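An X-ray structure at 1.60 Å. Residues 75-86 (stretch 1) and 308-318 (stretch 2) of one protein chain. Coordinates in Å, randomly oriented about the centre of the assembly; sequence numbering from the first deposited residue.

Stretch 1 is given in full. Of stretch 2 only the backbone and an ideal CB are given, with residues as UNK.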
ATOM      1  N   ALA A  75      -8.393  -7.128 -10.011  1.00  8.14           N
ATOM      2  CA  ALA A  75      -8.781  -8.386 -10.690  1.00  9.35           C
ATOM      3  C   ALA A  75      -9.408  -9.349  -9.661  1.00  9.69           C
ATOM      4  O   ALA A  75     -10.469  -9.937  -9.915  1.00  9.62           O
ATOM      5  CB  ALA A  75      -7.568  -9.050 -11.354  1.00  8.77           C
ATOM      6  N   VAL A  76      -8.772  -9.503  -8.504  1.00  9.27           N
ATOM      7  CA  VAL A  76      -9.358 -10.331  -7.436  1.00  9.50           C
ATOM      8  C   VAL A  76     -10.748  -9.815  -7.023  1.00 10.13           C
ATOM      9  O   VAL A  76     -11.703 -10.617  -6.929  1.00 10.39           O
ATOM     10  CB  VAL A  76      -8.431 -10.428  -6.221  1.00  9.09           C
ATOM     11  CG1 VAL A  76      -9.152 -11.139  -5.044  1.00  8.89           C
ATOM     12  CG2 VAL A  76      -7.163 -11.167  -6.598  1.00  9.92           C
ATOM     13  N   ILE A  77     -10.885  -8.501  -6.807  1.00  9.50           N
ATOM     14  CA  ILE A  77     -12.186  -7.930  -6.418  1.00 10.06           C
ATOM     15  C   ILE A  77     -13.254  -8.252  -7.468  1.00 10.72           C
ATOM     16  O   ILE A  77     -14.384  -8.657  -7.126  1.00 11.12           O
ATOM     17  CB  ILE A  77     -12.116  -6.392  -6.162  1.00  9.65           C
ATOM     18  CG1 ILE A  77     -11.248  -6.059  -4.923  1.00 10.02           C
ATOM     19  CG2 ILE A  77     -13.555  -5.769  -6.047  1.00 11.57           C
ATOM     20  CD1 ILE A  77     -11.847  -6.519  -3.540  1.00 11.72           C
ATOM     21  N   ARG A  78     -12.914  -8.049  -8.744  1.00 10.39           N
ATOM     22  CA  ARG A  78     -13.924  -8.250  -9.785  1.00 11.39           C
ATOM     23  C   ARG A  78     -14.346  -9.699  -9.905  1.00 12.57           C
ATOM     24  O   ARG A  78     -15.537  -9.975 -10.128  1.00 13.20           O
ATOM     25  CB  ARG A  78     -13.455  -7.728 -11.140  1.00 12.07           C
ATOM     26  CG  ARG A  78     -13.271  -6.249 -11.136  1.00 14.02           C
ATOM     27  CD  ARG A  78     -14.568  -5.549 -11.420  1.00 17.36           C
ATOM     28  NE  ARG A  78     -14.350  -4.105 -11.527  1.00 15.49           N
ATOM     29  CZ  ARG A  78     -13.974  -3.477 -12.650  1.00 18.84           C
ATOM     30  NH1 ARG A  78     -13.723  -4.145 -13.768  1.00 20.18           N
ATOM     31  NH2 ARG A  78     -13.831  -2.174 -12.642  1.00 16.32           N
ATOM     32  N   VAL A  79     -13.390 -10.620  -9.776  1.00 11.88           N
ATOM     33  CA  VAL A  79     -13.745 -12.053  -9.737  1.00 13.27           C
ATOM     34  C   VAL A  79     -14.670 -12.365  -8.550  1.00 13.62           C
ATOM     35  O   VAL A  79     -15.705 -13.017  -8.726  1.00 14.10           O
ATOM     36  CB  VAL A  79     -12.486 -12.972  -9.729  1.00 12.74           C
ATOM     37  CG1 VAL A  79     -12.879 -14.458  -9.507  1.00 14.73           C
ATOM     38  CG2 VAL A  79     -11.707 -12.826 -11.022  1.00 12.16           C
ATOM     39  N   MET A  80     -14.326 -11.876  -7.350  1.00 13.43           N
ATOM     40  CA  MET A  80     -15.182 -12.067  -6.179  1.00 14.05           C
ATOM     41  C   MET A  80     -16.593 -11.514  -6.400  1.00 14.35           C
ATOM     42  O   MET A  80     -17.598 -12.171  -6.066  1.00 15.07           O
ATOM     43  CB  MET A  80     -14.570 -11.425  -4.926  1.00 14.30           C
ATOM     44  CG  MET A  80     -13.265 -12.089  -4.499  1.00 13.67           C
ATOM     45  SD  MET A  80     -12.597 -11.334  -2.984  1.00 15.80           S
ATOM     46  CE  MET A  80     -13.574 -12.088  -1.688  1.00 17.75           C
ATOM     47  N   GLU A  81     -16.682 -10.307  -6.954  1.00 13.39           N
ATOM     48  CA  GLU A  81     -17.981  -9.719  -7.257  1.00 14.52           C
ATOM     49  C   GLU A  81     -18.786 -10.547  -8.257  1.00 15.78           C
ATOM     50  O   GLU A  81     -19.998 -10.719  -8.064  1.00 16.26           O
ATOM     51  CB  GLU A  81     -17.836  -8.267  -7.702  1.00 13.50           C
ATOM     52  CG  GLU A  81     -17.330  -7.390  -6.561  1.00 14.24           C
ATOM     53  CD  GLU A  81     -17.054  -5.978  -7.011  1.00 15.84           C
ATOM     54  OE1 GLU A  81     -16.666  -5.768  -8.188  1.00 16.57           O
ATOM     55  OE2 GLU A  81     -17.206  -5.079  -6.157  1.00 19.16           O
ATOM     56  N   GLN A  82     -18.146 -11.095  -9.295  1.00 16.10           N
ATOM     57  CA  GLN A  82     -18.900 -11.934 -10.252  1.00 18.12           C
ATOM     58  C   GLN A  82     -19.458 -13.177  -9.560  1.00 18.44           C
ATOM     59  O   GLN A  82     -20.552 -13.668  -9.898  1.00 19.36           O
ATOM     60  CB  GLN A  82     -18.051 -12.345 -11.468  1.00 18.05           C
ATOM     61  CG  GLN A  82     -18.880 -13.147 -12.469  1.00 22.18           C
ATOM     62  CD  GLN A  82     -18.345 -13.157 -13.898  1.00 26.77           C
ATOM     63  OE1 GLN A  82     -17.385 -12.460 -14.241  1.00 27.47           O
ATOM     64  NE2 GLN A  82     -18.990 -13.963 -14.751  1.00 27.77           N
ATOM     65  N   LEU A  83     -18.702 -13.667  -8.583  1.00 18.51           N
ATOM     66  CA  LEU A  83     -19.091 -14.844  -7.800  1.00 19.55           C
ATOM     67  C   LEU A  83     -20.028 -14.533  -6.625  1.00 20.17           C
ATOM     68  O   LEU A  83     -20.310 -15.418  -5.807  1.00 21.75           O
ATOM     69  CB  LEU A  83     -17.851 -15.627  -7.348  1.00 18.70           C
ATOM     70  CG  LEU A  83     -17.040 -16.214  -8.509  1.00 19.97           C
ATOM     71  CD1 LEU A  83     -15.729 -16.842  -8.012  1.00 20.28           C
ATOM     72  CD2 LEU A  83     -17.844 -17.208  -9.363  1.00 23.00           C
ATOM     73  N   GLY A  84     -20.520 -13.300  -6.560  1.00 20.53           N
ATOM     74  CA  GLY A  84     -21.543 -12.932  -5.601  1.00 20.66           C
ATOM     75  C   GLY A  84     -21.185 -12.001  -4.460  1.00 20.18           C
ATOM     76  O   GLY A  84     -22.058 -11.690  -3.644  1.00 20.95           O
ATOM     77  N   LEU A  85     -19.928 -11.538  -4.384  1.00 18.58           N
ATOM     78  CA  LEU A  85     -19.568 -10.624  -3.307  1.00 18.15           C
ATOM     79  C   LEU A  85     -20.239  -9.270  -3.492  1.00 18.31           C
ATOM     80  O   LEU A  85     -20.132  -8.660  -4.553  1.00 18.50           O
ATOM     81  CB  LEU A  85     -18.035 -10.418  -3.215  1.00 17.19           C
ATOM     82  CG  LEU A  85     -17.565  -9.370  -2.192  1.00 18.34           C
ATOM     83  CD1 LEU A  85     -17.801  -9.833  -0.729  1.00 20.61           C
ATOM     84  CD2 LEU A  85     -16.094  -8.991  -2.465  1.00 16.33           C
ATOM     85  N   ASN A  86     -20.934  -8.826  -2.448  1.00 19.46           N
ATOM     86  CA  ASN A  86     -21.383  -7.447  -2.328  1.00 20.22           C
ATOM     87  C   ASN A  86     -20.547  -6.832  -1.214  1.00 19.72           C
ATOM     88  O   ASN A  86     -20.718  -7.156  -0.040  1.00 19.34           O
ATOM     89  CB  ASN A  86     -22.882  -7.388  -1.983  1.00 20.87           C
ATOM     90  CG  ASN A  86     -23.425  -5.967  -1.941  1.00 25.00           C
ATOM     91  OD1 ASN A  86     -22.885  -5.086  -1.262  1.00 26.06           O
ATOM     92  ND2 ASN A  86     -24.530  -5.743  -2.651  1.00 28.93           N
ATOM     93  N   UNK A 308      -8.245 -19.459  -2.993  1.00 13.92           N
ATOM     94  CA  UNK A 308      -8.371 -18.495  -1.912  1.00 13.01           C
ATOM     95  C   UNK A 308      -9.593 -17.613  -2.066  1.00 13.10           C
ATOM     96  O   UNK A 308     -10.196 -17.221  -1.075  1.00 13.88           O
ATOM     97  CB  UNK A 308      -7.114 -17.626  -1.835  1.00 13.01           C
ATOM     98  N   UNK A 309      -9.945 -17.279  -3.306  1.00 12.82           N
ATOM     99  CA  UNK A 309     -11.196 -16.556  -3.556  1.00 13.61           C
ATOM    100  C   UNK A 309     -12.403 -17.379  -3.062  1.00 14.39           C
ATOM    101  O   UNK A 309     -13.252 -16.864  -2.329  1.00 15.00           O
ATOM    102  CB  UNK A 309     -11.340 -16.242  -5.047  1.00 13.61           C
ATOM    103  N   UNK A 310     -12.448 -18.648  -3.424  1.00 16.59           N
ATOM    104  CA  UNK A 310     -13.532 -19.531  -2.960  1.00 18.61           C
ATOM    105  C   UNK A 310     -13.611 -19.578  -1.428  1.00 18.28           C
ATOM    106  O   UNK A 310     -14.703 -19.444  -0.866  1.00 18.78           O
ATOM    107  CB  UNK A 310     -13.331 -20.944  -3.510  1.00 18.61           C
ATOM    108  N   UNK A 311     -12.454 -19.709  -0.761  1.00 18.08           N
ATOM    109  CA  UNK A 311     -12.394 -19.777   0.697  1.00 17.99           C
ATOM    110  C   UNK A 311     -12.881 -18.477   1.332  1.00 18.41           C
ATOM    111  O   UNK A 311     -13.645 -18.501   2.304  1.00 18.79           O
ATOM    112  CB  UNK A 311     -10.967 -20.083   1.156  1.00 17.99           C
ATOM    113  N   UNK A 312     -12.465 -17.335   0.763  1.00 16.72           N
ATOM    114  CA  UNK A 312     -12.874 -16.038   1.293  1.00 16.70           C
ATOM    115  C   UNK A 312     -14.395 -15.855   1.164  1.00 17.05           C
ATOM    116  O   UNK A 312     -15.050 -15.359   2.092  1.00 16.73           O
ATOM    117  CB  UNK A 312     -12.138 -14.911   0.565  1.00 16.70           C
ATOM    118  N   UNK A 313     -14.959 -16.283   0.038  1.00 17.63           N
ATOM    119  CA  UNK A 313     -16.401 -16.157  -0.165  1.00 18.92           C
ATOM    120  C   UNK A 313     -17.190 -16.991   0.865  1.00 20.23           C
ATOM    121  O   UNK A 313     -18.230 -16.550   1.353  1.00 21.68           O
ATOM    122  CB  UNK A 313     -16.768 -16.590  -1.586  1.00 18.92           C
ATOM    123  N   UNK A 314     -16.663 -18.161   1.212  1.00 21.23           N
ATOM    124  CA  UNK A 314     -17.259 -19.000   2.264  1.00 23.25           C
ATOM    125  C   UNK A 314     -17.184 -18.349   3.656  1.00 23.55           C
ATOM    126  O   UNK A 314     -18.160 -18.368   4.415  1.00 25.04           O
ATOM    127  CB  UNK A 314     -16.558 -20.359   2.298  1.00 23.25           C
ATOM    128  N   UNK A 315     -16.024 -17.780   3.991  1.00 22.77           N
ATOM    129  CA  UNK A 315     -15.843 -17.119   5.277  1.00 23.26           C
ATOM    130  C   UNK A 315     -16.792 -15.909   5.398  1.00 23.49           C
ATOM    131  O   UNK A 315     -17.353 -15.654   6.472  1.00 23.84           O
ATOM    132  CB  UNK A 315     -14.387 -16.680   5.447  1.00 23.26           C
ATOM    133  N   UNK A 316     -16.977 -15.182   4.293  1.00 23.56           N
ATOM    134  CA  UNK A 316     -17.868 -14.023   4.238  1.00 24.60           C
ATOM    135  C   UNK A 316     -19.351 -14.389   4.205  1.00 27.29           C
ATOM    136  O   UNK A 316     -20.207 -13.519   4.388  1.00 28.46           O
ATOM    137  CB  UNK A 316     -17.531 -13.179   3.007  1.00 24.60           C
ATOM    138  N   UNK A 317     -19.651 -15.659   3.947  1.00 29.00           N
ATOM    139  CA  UNK A 317     -21.043 -16.139   3.893  1.00 31.72           C
ATOM    140  C   UNK A 317     -21.775 -15.734   2.624  1.00 32.89           C
ATOM    141  O   UNK A 317     -23.004 -15.556   2.632  1.00 34.03           O
ATOM    142  CB  UNK A 317     -21.819 -15.615   5.103  1.00 31.72           C
ATOM    143  N   UNK A 318     -21.021 -15.583   1.535  1.00 32.74           N
ATOM    144  CA  UNK A 318     -21.581 -15.263   0.216  1.00 33.57           C
ATOM    145  C   UNK A 318     -22.385 -16.441  -0.352  1.00 35.19           C
ATOM    146  O   UNK A 318     -23.550 -16.272  -0.721  1.00 36.14           O
ATOM    147  OXT UNK A 318     -21.908 -17.578  -0.451  1.00 36.45           O
ATOM    148  CB  UNK A 318     -20.461 -14.880  -0.753  1.00 33.57           C
TER

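The helix of residues 75-82 and the helix that begins stretch 2 approach to 10.5 Å between axes at 56°, a spacing that side chains must fill.

Position 308 has a CB with nothing of stretch 1 within 5.5 Å, so the visible atoms set no preference; it is Glu308, satisfied elsewhere in the structure.

At 309 CA-to-CB points toward stretch 1, and the ideal CB lies 4.6 Å from Met80 CG and 5.0 Å from Val79 CG1. The surroundings are apolar and leave room beyond CB, which suits a medium aliphatic residue: valine, leucine, isoleucine or methionine. The residue is Ile309. Its CG2 lies 3.8 Å from Met80 CG and 4.1 Å from Leu83 CD1, while its CD1 reaches to 3.9 Å from Val79 CG1; chi1 is m and chi2 t.

Position 310 points away, so only a long chain could return, and many residues would fit. Glu310 does curl back, with both chi1 and chi2 m, placing OE2 3.7 Å from Leu83 CD1, a contact without a hydrogen bond.

Position 311 is out of reach and undetermined from here; it is Ala311.

At 312 the CB points toward stretch 1 and already stands 3.9 Å from Met80 CE. A small residue meets the methyl without further extension, and Ala312 does so with its CB.

The CB of 313 points sideways, with no atom of stretch 1 within 5.5 Å, yet Met80, Leu83 and Leu85 offer carbon surface farther out. A longer aliphatic chain, leucine or methionine, could reach it. Leu313 (chi1 m, chi2 t) sets CD1 3.7 Å from Leu83 CB and CD2 4.0 Å from Leu85 CB.

Positions 314 and 315 are out of reach, leaving the choice open; they are Arg314 and Val315.

Position 316 points toward stretch 1, its CB 5.0 Å from Leu85 CD1, a gap that a leucine, isoleucine or methionine could close. Leu316 brings CD1 to 3.8 Å from Leu85 CD1 and 4.0 Å from Met80 CE. The Met80 side chain is thus a knob among Ile309, Ala312, Leu313 and Leu316.

Position 317 has phi 75°, which favours glycine. Gly317 leaves the helix in a Schellman motif, with the backbone N of 318 hydrogen-bonded to Leu313 O at 3.0 Å.

At 318 CB points toward stretch 1, 4.6 Å from Gly84 O and 5.0 Å from Leu85 N. A compact aliphatic residue suits, though a polar one is conceivable near these backbone atoms. Val318, the C-terminal residue, packs CG1 3.5 Å from Gly84 O and CG2 4.2 Å from Leu85 CD1.

Stretch 2, residues 308-318: EIEAALRVLGV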
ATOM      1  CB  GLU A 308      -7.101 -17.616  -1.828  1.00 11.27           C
ATOM      2  CG  GLU A 308      -5.910 -18.392  -1.274  1.00 12.69           C
ATOM      3  CD  GLU A 308      -4.626 -17.589  -1.305  1.00 14.06           C
ATOM      4  OE1 GLU A 308      -4.524 -16.669  -2.154  1.00 13.04           O
ATOM      5  OE2 GLU A 308      -3.713 -17.888  -0.486  1.00 14.36           O
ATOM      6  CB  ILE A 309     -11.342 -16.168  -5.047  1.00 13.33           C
ATOM      7  CG1 ILE A 309     -10.387 -15.008  -5.372  1.00 12.87           C
ATOM      8  CG2 ILE A 309     -12.798 -15.808  -5.378  1.00 14.68           C
ATOM      9  CD1 ILE A 309     -10.087 -14.884  -6.866  1.00 13.27           C
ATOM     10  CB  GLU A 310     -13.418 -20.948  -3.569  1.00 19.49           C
ATOM     11  CG  GLU A 310     -13.612 -21.025  -5.091  1.00 25.06           C
ATOM     12  CD  GLU A 310     -15.009 -20.629  -5.557  1.00 31.59           C
ATOM     13  OE1 GLU A 310     -15.964 -20.642  -4.745  1.00 35.60           O
ATOM     14  OE2 GLU A 310     -15.159 -20.315  -6.757  1.00 35.34           O
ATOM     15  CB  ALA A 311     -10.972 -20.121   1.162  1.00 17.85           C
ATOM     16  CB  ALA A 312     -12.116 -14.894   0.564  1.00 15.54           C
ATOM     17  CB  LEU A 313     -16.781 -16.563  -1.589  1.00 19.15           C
ATOM     18  CG  LEU A 313     -16.268 -15.614  -2.671  1.00 19.32           C
ATOM     19  CD1 LEU A 313     -16.394 -16.235  -4.047  1.00 22.25           C
ATOM     20  CD2 LEU A 313     -16.982 -14.246  -2.621  1.00 21.58           C
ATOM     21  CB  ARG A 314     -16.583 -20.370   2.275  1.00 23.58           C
ATOM     22  CG  ARG A 314     -16.783 -21.150   0.965  1.00 27.58           C
ATOM     23  CD  ARG A 314     -16.367 -22.627   1.064  1.00 31.02           C
ATOM     24  NE  ARG A 314     -15.139 -22.842   1.837  1.00 31.34           N
ATOM     25  CZ  ARG A 314     -13.918 -23.029   1.323  1.00 30.74           C
ATOM     26  NH1 ARG A 314     -13.722 -23.046   0.001  1.00 26.63           N
ATOM     27  NH2 ARG A 314     -12.881 -23.209   2.152  1.00 31.69           N
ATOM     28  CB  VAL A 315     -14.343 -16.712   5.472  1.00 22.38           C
ATOM     29  CG1 VAL A 315     -14.143 -15.803   6.679  1.00 24.04           C
ATOM     30  CG2 VAL A 315     -13.471 -17.960   5.590  1.00 23.35           C
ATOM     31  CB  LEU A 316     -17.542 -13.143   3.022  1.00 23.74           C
ATOM     32  CG  LEU A 316     -16.163 -12.484   3.069  1.00 21.27           C
ATOM     33  CD1 LEU A 316     -15.788 -11.985   1.684  1.00 19.43           C
ATOM     34  CD2 LEU A 316     -16.119 -11.337   4.066  1.00 20.98           C
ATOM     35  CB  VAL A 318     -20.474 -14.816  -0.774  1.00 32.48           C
ATOM     36  CG1 VAL A 318     -21.001 -14.757  -2.215  1.00 31.61           C
ATOM     37  CG2 VAL A 318     -19.920 -13.472  -0.358  1.00 31.49           C
TER
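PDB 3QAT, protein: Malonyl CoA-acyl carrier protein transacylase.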